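Local coordinates for uncharacterized protein Dfer_1899 (Dyadobacter fermentans, PDB 5HX0) that is of unknown function but has a six-bladed beta-propeller of the sialidase type, which hints at, without proving, a role in carbohydrate binding or hydrolysis, at residues L73-A78 with Q392-S397; Q131-T136 with M212-N217; A226-R229 with T235-H238. One frame throughout, in Å; residues are numbered along the deposited sequence.

Interaction 1 of 3, residues L73-A78 with Q392-S397; sequences LAFRRA and QHIAGS
Ser397 OG is gripped by two hydrogen bonds, to Asp47 OD1 and to Tyr383 OH, on the same strand that sends Ile394 against Leu73 and Phe75. The contact itself is purely apolar: no hydrogen bond passes between 73-78 and 392-397, and the nearest backbones, at Phe75 and Ile394, stand 8.1 Å apart from CA to CA, so these two strands face each other as layers and do not pair. Ile394 makes the contact with both of its branches. Its CG1 sits over one face of the Phe75 ring, 4.0 Å from the ring centroid and 16° off the normal, a CH-pi contact displaced slightly toward the rim at CG. From there Ile394 CD1 runs on to Phe75 CB, 3.8 Å away. The other branch, Ile394 CG2, lies 3.9 Å from both Leu73 CD1 and Leu73 CD2, so it meets the fork of the leucine. In Phe75, chi1 (60°) swings the ring over toward 392-397, and a nearly perpendicular chi2 presents its face to Ile394. All three side chains are buried. Tyr51 meets the Phe75 ring with planes about 35° apart, while Ile50 touches both Leu73 and Ile394. Strand 71-79 belongs to the sheet that starts with 56-65; strand 393-401 lies between the N-terminal strand 42-51 and 378-385. The packing thus joins the blade of 56-65 to the neighbouring blade that 42-51 and 393-401 close by pairing, and is the blade-to-blade packing beside the Velcro closure of a beta-propeller.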
loop_
_atom_site.group_PDB
_atom_site.type_symbol
_atom_site.label_atom_id
_atom_site.label_comp_id
_atom_site.label_asym_id
_atom_site.label_seq_id
_atom_site.Cartn_x
_atom_site.Cartn_y
_atom_site.Cartn_z
ATOM N N LEU A 73 -2.372 -12.706 -13.075
ATOM C CA LEU A 73 -1.846 -11.562 -13.815
ATOM C C LEU A 73 -1.592 -10.405 -12.853
ATOM O O LEU A 73 -2.518 -9.940 -12.173
ATOM C CB LEU A 73 -2.793 -11.146 -14.950
ATOM C CG LEU A 73 -2.392 -9.929 -15.809
ATOM C CD1 LEU A 73 -3.050 -10.027 -17.199
ATOM C CD2 LEU A 73 -2.775 -8.595 -15.177
ATOM N N ALA A 74 -0.344 -9.931 -12.827
ATOM C CA ALA A 74 0.078 -8.825 -11.964
ATOM C C ALA A 74 0.110 -7.551 -12.784
ATOM O O ALA A 74 0.458 -7.586 -13.968
ATOM C CB ALA A 74 1.471 -9.080 -11.386
ATOM N N PHE A 75 -0.253 -6.429 -12.162
ATOM C CA PHE A 75 -0.139 -5.152 -12.852
ATOM C C PHE A 75 0.029 -4.035 -11.833
ATOM O O PHE A 75 -0.143 -4.217 -10.622
ATOM C CB PHE A 75 -1.343 -4.875 -13.791
ATOM C CG PHE A 75 -2.688 -4.826 -13.090
ATOM C CD1 PHE A 75 -3.347 -6.003 -12.747
ATOM C CD2 PHE A 75 -3.304 -3.616 -12.817
ATOM C CE1 PHE A 75 -4.585 -5.987 -12.130
ATOM C CE2 PHE A 75 -4.554 -3.584 -12.200
ATOM C CZ PHE A 75 -5.196 -4.763 -11.861
ATOM N N ARG A 76 0.433 -2.882 -12.348
ATOM C CA ARG A 76 0.547 -1.661 -11.560
ATOM C C ARG A 76 -0.805 -0.970 -11.542
ATOM O O ARG A 76 -1.382 -0.704 -12.603
ATOM C CB ARG A 76 1.593 -0.721 -12.174
ATOM C CG ARG A 76 1.734 0.646 -11.446
ATOM C CD ARG A 76 2.637 1.583 -12.275
ATOM N NE ARG A 76 2.937 2.863 -11.602
ATOM C CZ ARG A 76 2.186 3.959 -11.697
ATOM N NH1 ARG A 76 1.055 3.954 -12.416
ATOM N NH2 ARG A 76 2.556 5.071 -11.064
ATOM N N ARG A 77 -1.292 -0.646 -10.345
ATOM C CA ARG A 77 -2.515 0.136 -10.203
ATOM C C ARG A 77 -2.230 1.400 -9.408
ATOM O O ARG A 77 -1.609 1.348 -8.340
ATOM C CB ARG A 77 -3.641 -0.671 -9.546
ATOM C CG ARG A 77 -4.980 0.063 -9.665
ATOM C CD ARG A 77 -6.156 -0.795 -9.193
ATOM N NE ARG A 77 -6.167 -0.901 -7.733
ATOM C CZ ARG A 77 -7.213 -1.299 -7.016
ATOM N NH1 ARG A 77 -7.123 -1.366 -5.680
ATOM N NH2 ARG A 77 -8.348 -1.617 -7.631
ATOM N N ALA A 78 -2.675 2.532 -9.938
ATOM C CA ALA A 78 -2.500 3.836 -9.317
ATOM C C ALA A 78 -3.756 4.652 -9.582
ATOM O O ALA A 78 -4.519 4.342 -10.506
ATOM C CB ALA A 78 -1.264 4.559 -9.881
ATOM N N GLN A 392 -6.834 3.834 -18.776
ATOM C CA GLN A 392 -5.833 2.782 -18.928
ATOM C C GLN A 392 -6.306 1.529 -18.185
ATOM O O GLN A 392 -6.544 1.568 -16.972
ATOM C CB GLN A 392 -4.482 3.254 -18.385
ATOM C CG GLN A 392 -3.612 3.968 -19.409
ATOM C CD GLN A 392 -4.227 5.266 -19.913
ATOM O OE1 GLN A 392 -4.897 5.976 -19.168
ATOM N NE2 GLN A 392 -4.005 5.579 -21.191
ATOM N N HIS A 393 -6.466 0.428 -18.913
ATOM C CA HIS A 393 -6.995 -0.811 -18.351
ATOM C C HIS A 393 -6.163 -1.988 -18.858
ATOM O O HIS A 393 -5.395 -1.871 -19.825
ATOM C CB HIS A 393 -8.491 -0.980 -18.714
ATOM C CG HIS A 393 -8.765 -1.077 -20.188
ATOM N ND1 HIS A 393 -8.821 0.025 -21.017
ATOM C CD2 HIS A 393 -9.002 -2.151 -20.979
ATOM C CE1 HIS A 393 -9.076 -0.366 -22.255
ATOM N NE2 HIS A 393 -9.172 -1.685 -22.263
ATOM N N ILE A 394 -6.319 -3.140 -18.207
ATOM C CA ILE A 394 -5.701 -4.379 -18.685
ATOM C C ILE A 394 -6.653 -5.059 -19.670
ATOM O O ILE A 394 -7.849 -5.197 -19.408
ATOM C CB ILE A 394 -5.367 -5.321 -17.514
ATOM C CG1 ILE A 394 -4.723 -4.530 -16.339
ATOM C CG2 ILE A 394 -4.475 -6.493 -18.011
ATOM C CD1 ILE A 394 -3.440 -3.755 -16.733
ATOM N N ALA A 395 -6.107 -5.533 -20.782
ATOM C CA ALA A 395 -6.884 -6.205 -21.811
ATOM C C ALA A 395 -6.052 -7.368 -22.347
ATOM O O ALA A 395 -4.901 -7.578 -21.944
ATOM C CB ALA A 395 -7.262 -5.231 -22.928
ATOM N N GLY A 396 -6.627 -8.115 -23.274
ATOM C CA GLY A 396 -5.887 -9.202 -23.874
ATOM C C GLY A 396 -6.513 -9.620 -25.184
ATOM O O GLY A 396 -7.663 -9.283 -25.496
ATOM N N SER A 397 -5.725 -10.349 -25.956
ATOM C CA SER A 397 -6.173 -10.982 -27.183
ATOM C C SER A 397 -5.906 -12.469 -27.029
ATOM O O SER A 397 -4.783 -12.863 -26.697
ATOM C CB SER A 397 -5.422 -10.430 -28.396
ATOM O OG SER A 397 -5.689 -9.057 -28.599
#

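Interaction 2 of 3, residues Q131-T136 with M212-N217; sequences QLKDGT and MYEGKN
Between two successive blades of the propeller, the hairpin loop after strand 123-131 takes hold of Glu214 on the short strand 213-214. The loop is a type I beta turn from Leu132 to Gly135, and the carboxylate of Glu214 docks on one peptide N-H of the turn directly and on a second through a water. Lys133 N gives Glu214 OE1 a hydrogen bond of 2.8 Å, with an N-H...O angle of 157°, and reaches it through the syn lone pair. Glu214 is stretched out, with CG anti to its backbone N (chi1 -176°), which carries the acid over to the turn. Glu214 OE1 passes beside Leu132, 3.7 Å from Leu132 CB, and the two side chains cross at about a right angle. Lys133 joins in with its aliphatic part: Lys133 CG is 3.2 Å from Glu214 OE1, but Lys133 NZ stays 5.8 Å from the same oxygen, so any attraction between the charges is probably weak. Inside the loop Asp134 OD1 accepts from both Thr136 N and Thr136 OG1, the first of these forming an Asx turn. Asp134 OD2 makes a salt bridge to Lys245, in a loop whose sequence fits the Asp box of sialidases. Two waters complete the grip on the glutamate. One donates to both Gln131 O and Glu214 OE1; the other accepts from Asp134 N at 2.9 Å and donates to Glu214 OE2 at 2.7 Å.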
loop_
_atom_site.group_PDB
_atom_site.type_symbol
_atom_site.label_atom_id
_atom_site.label_comp_id
_atom_site.label_asym_id
_atom_site.label_seq_id
_atom_site.Cartn_x
_atom_site.Cartn_y
_atom_site.Cartn_z
ATOM N N GLN A 131 7.623 -17.573 -13.060
ATOM C CA GLN A 131 7.285 -18.801 -12.349
ATOM C C GLN A 131 8.322 -19.868 -12.684
ATOM O O GLN A 131 8.480 -20.220 -13.853
ATOM C CB GLN A 131 5.889 -19.301 -12.707
ATOM C CG GLN A 131 5.534 -20.603 -11.981
ATOM C CD GLN A 131 4.121 -21.040 -12.256
ATOM O OE1 GLN A 131 3.310 -21.134 -11.340
ATOM N NE2 GLN A 131 3.805 -21.270 -13.527
ATOM N N LEU A 132 9.024 -20.373 -11.661
ATOM C CA LEU A 132 9.979 -21.458 -11.856
ATOM C C LEU A 132 9.259 -22.793 -12.033
ATOM O O LEU A 132 8.112 -22.967 -11.617
ATOM C CB LEU A 132 10.942 -21.567 -10.665
ATOM C CG LEU A 132 11.689 -20.272 -10.313
ATOM C CD1 LEU A 132 12.821 -20.546 -9.315
ATOM C CD2 LEU A 132 12.238 -19.612 -11.575
ATOM N N LYS A 133 9.964 -23.757 -12.640
ATOM C CA LYS A 133 9.385 -25.092 -12.800
ATOM C C LYS A 133 8.955 -25.685 -11.465
ATOM O O LYS A 133 7.983 -26.450 -11.411
ATOM C CB LYS A 133 10.387 -26.029 -13.475
ATOM C CG LYS A 133 10.922 -25.522 -14.792
ATOM C CD LYS A 133 9.919 -25.650 -15.862
ATOM C CE LYS A 133 10.610 -25.546 -17.216
ATOM N NZ LYS A 133 9.595 -25.443 -18.294
ATOM N N ASP A 134 9.636 -25.327 -10.378
ATOM C CA ASP A 134 9.269 -25.880 -9.079
ATOM C C ASP A 134 8.141 -25.100 -8.420
ATOM O O ASP A 134 7.773 -25.402 -7.284
ATOM C CB ASP A 134 10.497 -25.955 -8.149
ATOM C CG ASP A 134 10.997 -24.590 -7.685
ATOM O OD1 ASP A 134 10.282 -23.579 -7.827
ATOM O OD2 ASP A 134 12.124 -24.537 -7.145
ATOM N N GLY A 135 7.586 -24.109 -9.096
ATOM C CA GLY A 135 6.432 -23.395 -8.600
ATOM C C GLY A 135 6.740 -22.106 -7.877
ATOM O O GLY A 135 5.813 -21.320 -7.637
ATOM N N THR A 136 8.005 -21.864 -7.515
ATOM C CA THR A 136 8.403 -20.567 -6.974
ATOM C C THR A 136 8.005 -19.442 -7.922
ATOM O O THR A 136 8.122 -19.575 -9.143
ATOM C CB THR A 136 9.914 -20.548 -6.764
ATOM O OG1 THR A 136 10.275 -21.606 -5.861
ATOM C CG2 THR A 136 10.377 -19.200 -6.208
HETATM N N MSE A 212 12.309 -12.445 -17.151
HETATM C CA MSE A 212 13.433 -13.287 -16.781
HETATM C C MSE A 212 13.241 -14.620 -17.475
HETATM O O MSE A 212 12.182 -14.858 -18.051
HETATM C CB MSE A 212 13.493 -13.492 -15.263
HETATM C CG MSE A 212 13.599 -12.219 -14.471
HETATM SE SE MSE A 212 13.465 -12.665 -12.573
HETATM C CE MSE A 212 13.926 -10.949 -11.799
ATOM N N TYR A 213 14.238 -15.509 -17.406
ATOM C CA TYR A 213 14.063 -16.836 -17.986
ATOM C C TYR A 213 14.820 -17.850 -17.135
ATOM O O TYR A 213 15.952 -17.599 -16.709
ATOM C CB TYR A 213 14.531 -16.865 -19.455
ATOM C CG TYR A 213 14.093 -18.104 -20.203
ATOM C CD1 TYR A 213 14.886 -19.253 -20.204
ATOM C CD2 TYR A 213 12.884 -18.134 -20.884
ATOM C CE1 TYR A 213 14.486 -20.390 -20.872
ATOM C CE2 TYR A 213 12.474 -19.273 -21.567
ATOM C CZ TYR A 213 13.277 -20.393 -21.547
ATOM O OH TYR A 213 12.893 -21.533 -22.210
ATOM N N GLU A 214 14.177 -18.974 -16.853
ATOM C CA GLU A 214 14.830 -20.046 -16.107
ATOM C C GLU A 214 15.544 -20.944 -17.120
ATOM O O GLU A 214 14.898 -21.625 -17.914
ATOM C CB GLU A 214 13.807 -20.818 -15.273
ATOM C CG GLU A 214 14.447 -21.901 -14.387
ATOM C CD GLU A 214 13.418 -22.759 -13.645
ATOM O OE1 GLU A 214 12.208 -22.693 -13.964
ATOM O OE2 GLU A 214 13.835 -23.509 -12.739
ATOM N N GLY A 215 16.867 -20.937 -17.110
ATOM C CA GLY A 215 17.598 -21.763 -18.051
ATOM C C GLY A 215 17.416 -23.246 -17.765
ATOM O O GLY A 215 16.940 -23.656 -16.706
ATOM N N LYS A 216 17.817 -24.073 -18.738
ATOM C CA LYS A 216 17.589 -25.511 -18.607
ATOM C C LYS A 216 18.323 -26.084 -17.397
ATOM O O LYS A 216 17.867 -27.069 -16.809
ATOM C CB LYS A 216 17.996 -26.247 -19.895
ATOM N N ASN A 217 19.423 -25.465 -16.980
ATOM C CA ASN A 217 20.144 -25.941 -15.810
ATOM C C ASN A 217 19.623 -25.348 -14.507
ATOM O O ASN A 217 20.246 -25.546 -13.463
ATOM C CB ASN A 217 21.643 -25.657 -15.951
ATOM C CG ASN A 217 21.948 -24.183 -16.120
ATOM O OD1 ASN A 217 21.075 -23.334 -15.947
ATOM N ND2 ASN A 217 23.197 -23.872 -16.464
HETATM O O HOH W 1 10.387 -21.322 -15.493
HETATM O O HOH W 2 12.488 -24.729 -10.691
#

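Interaction 3 of 3, residues A226-R229 with T235-H238; sequences ATDR and TSNH
Ala226 and Ser236 exchange both of their backbone hydrogen bonds: Ala226 N to Ser236 O and Ser236 N to Ala226 O, each 3.0 Å long. The second is the straighter, at 156° against 142°. Ala226 O also receives a CA-H...O contact from Thr235 CA at 3.0 Å. One step on, Thr227 and Thr235 form a non-hydrogen-bonded pair, their CA atoms only 4.3 Å apart. These are the two middle strands of one propeller blade, the antiparallel hairpin of 220-229 and 234-242. The pairing is interrupted toward the turn by a classic beta bulge in which Asp228 and Arg229 both face Lys234, and Lys234 NZ makes a salt bridge with Asp228 OD1. Side-chain polar bonds run along the face that carries Ala226 and Ser236. Ser236 OG stands between its backbone N and carbonyl carbon (chi1 54°), where it can serve two neighbours. Ser236 OG donates to Asp228 OD2 at 2.8 Å, arriving from above the carboxylate plane, and accepts a hydrogen bond of 2.6 Å from His238 NE2, somewhat tilted from the ring plane. His238 ND1 is engaged in turn by Tyr251 OH, so the ring is tied at both nitrogens and its rotation is fixed. Apolar contact is slight by comparison: Ala226 CB approaches His238 CD2 obliquely at 4.1 Å. On the face of the two threonines, Thr227 OG1 lies 3.9 Å from Thr235 CG2, while Thr235 OG1 bonds to Phe263 O of the next blade.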
loop_
_atom_site.group_PDB
_atom_site.type_symbol
_atom_site.label_atom_id
_atom_site.label_comp_id
_atom_site.label_asym_id
_atom_site.label_seq_id
_atom_site.Cartn_x
_atom_site.Cartn_y
_atom_site.Cartn_z
ATOM N N ALA A 226 20.797 -0.132 -16.896
ATOM C CA ALA A 226 21.608 0.710 -16.025
ATOM C C ALA A 226 21.857 2.041 -16.717
ATOM O O ALA A 226 22.112 2.079 -17.926
ATOM C CB ALA A 226 22.943 0.034 -15.659
ATOM N N THR A 227 21.746 3.128 -15.951
ATOM C CA THR A 227 22.121 4.450 -16.446
ATOM C C THR A 227 23.637 4.551 -16.376
ATOM O O THR A 227 24.206 4.468 -15.284
ATOM C CB THR A 227 21.487 5.563 -15.608
ATOM O OG1 THR A 227 20.066 5.493 -15.680
ATOM C CG2 THR A 227 21.939 6.947 -16.111
ATOM N N ASP A 228 24.289 4.699 -17.529
ATOM C CA ASP A 228 25.740 4.756 -17.580
ATOM C C ASP A 228 26.285 6.101 -18.038
ATOM O O ASP A 228 27.503 6.269 -18.093
ATOM C CB ASP A 228 26.317 3.626 -18.451
ATOM C CG ASP A 228 25.769 3.592 -19.871
ATOM O OD1 ASP A 228 25.158 4.570 -20.356
ATOM O OD2 ASP A 228 25.984 2.536 -20.510
ATOM N N ARG A 229 25.423 7.066 -18.339
ATOM C CA ARG A 229 25.836 8.430 -18.630
ATOM C C ARG A 229 24.711 9.344 -18.176
ATOM O O ARG A 229 23.536 8.994 -18.309
ATOM C CB ARG A 229 26.131 8.642 -20.125
ATOM C CG ARG A 229 26.436 10.093 -20.505
ATOM C CD ARG A 229 27.029 10.179 -21.896
ATOM N NE ARG A 229 26.024 10.019 -22.947
ATOM C CZ ARG A 229 26.308 9.614 -24.186
ATOM N NH1 ARG A 229 27.559 9.309 -24.518
ATOM N NH2 ARG A 229 25.347 9.504 -25.092
ATOM N N THR A 235 21.274 4.612 -21.200
ATOM C CA THR A 235 21.204 3.332 -20.515
ATOM C C THR A 235 21.773 2.229 -21.395
ATOM O O THR A 235 21.766 2.318 -22.636
ATOM C CB THR A 235 19.753 2.963 -20.099
ATOM O OG1 THR A 235 18.905 2.873 -21.259
ATOM C CG2 THR A 235 19.182 3.985 -19.119
ATOM N N SER A 236 22.260 1.181 -20.733
ATOM C CA SER A 236 22.746 -0.029 -21.387
ATOM C C SER A 236 22.176 -1.242 -20.657
ATOM O O SER A 236 21.681 -1.132 -19.533
ATOM C CB SER A 236 24.292 -0.074 -21.393
ATOM O OG SER A 236 24.768 0.080 -20.062
ATOM N N ASN A 237 22.251 -2.405 -21.306
ATOM C CA ASN A 237 21.733 -3.654 -20.766
ATOM C C ASN A 237 22.878 -4.576 -20.365
ATOM O O ASN A 237 23.939 -4.604 -21.009
ATOM C CB ASN A 237 20.838 -4.386 -21.780
ATOM C CG ASN A 237 19.447 -3.766 -21.898
ATOM O OD1 ASN A 237 18.949 -3.565 -23.002
ATOM N ND2 ASN A 237 18.821 -3.454 -20.756
ATOM N N HIS A 238 22.628 -5.351 -19.316
ATOM C CA HIS A 238 23.611 -6.204 -18.670
ATOM C C HIS A 238 22.889 -7.452 -18.180
ATOM O O HIS A 238 21.748 -7.368 -17.723
ATOM C CB HIS A 238 24.288 -5.440 -17.520
ATOM C CG HIS A 238 24.859 -4.133 -17.962
ATOM N ND1 HIS A 238 26.142 -4.018 -18.455
ATOM C CD2 HIS A 238 24.294 -2.911 -18.099
ATOM C CE1 HIS A 238 26.358 -2.770 -18.833
ATOM N NE2 HIS A 238 25.252 -2.078 -18.634
#

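In the fold
Of the three contacts in this propeller, two join blades and one lies within a blade. Interaction 1 is buried and wholly apolar, and it joins two blades far apart in sequence that become neighbours where the ring closes. Interaction 2 also bridges two blades, but these follow each other in the chain; it is only partly buried and is built from a carboxylate, one direct peptide N-H and bridging waters. Interaction 3 lies within a single blade and, though buried, is mostly polar, with strand pairing backed by a side-chain hydrogen-bond chain. Interactions 2 and 3 share a sheet, since 213-214 and 220-229 are adjacent strands, yet their nearest atoms are about 10 Å apart. Interactions 1 and 3 lie on opposite sides of the chain's centre.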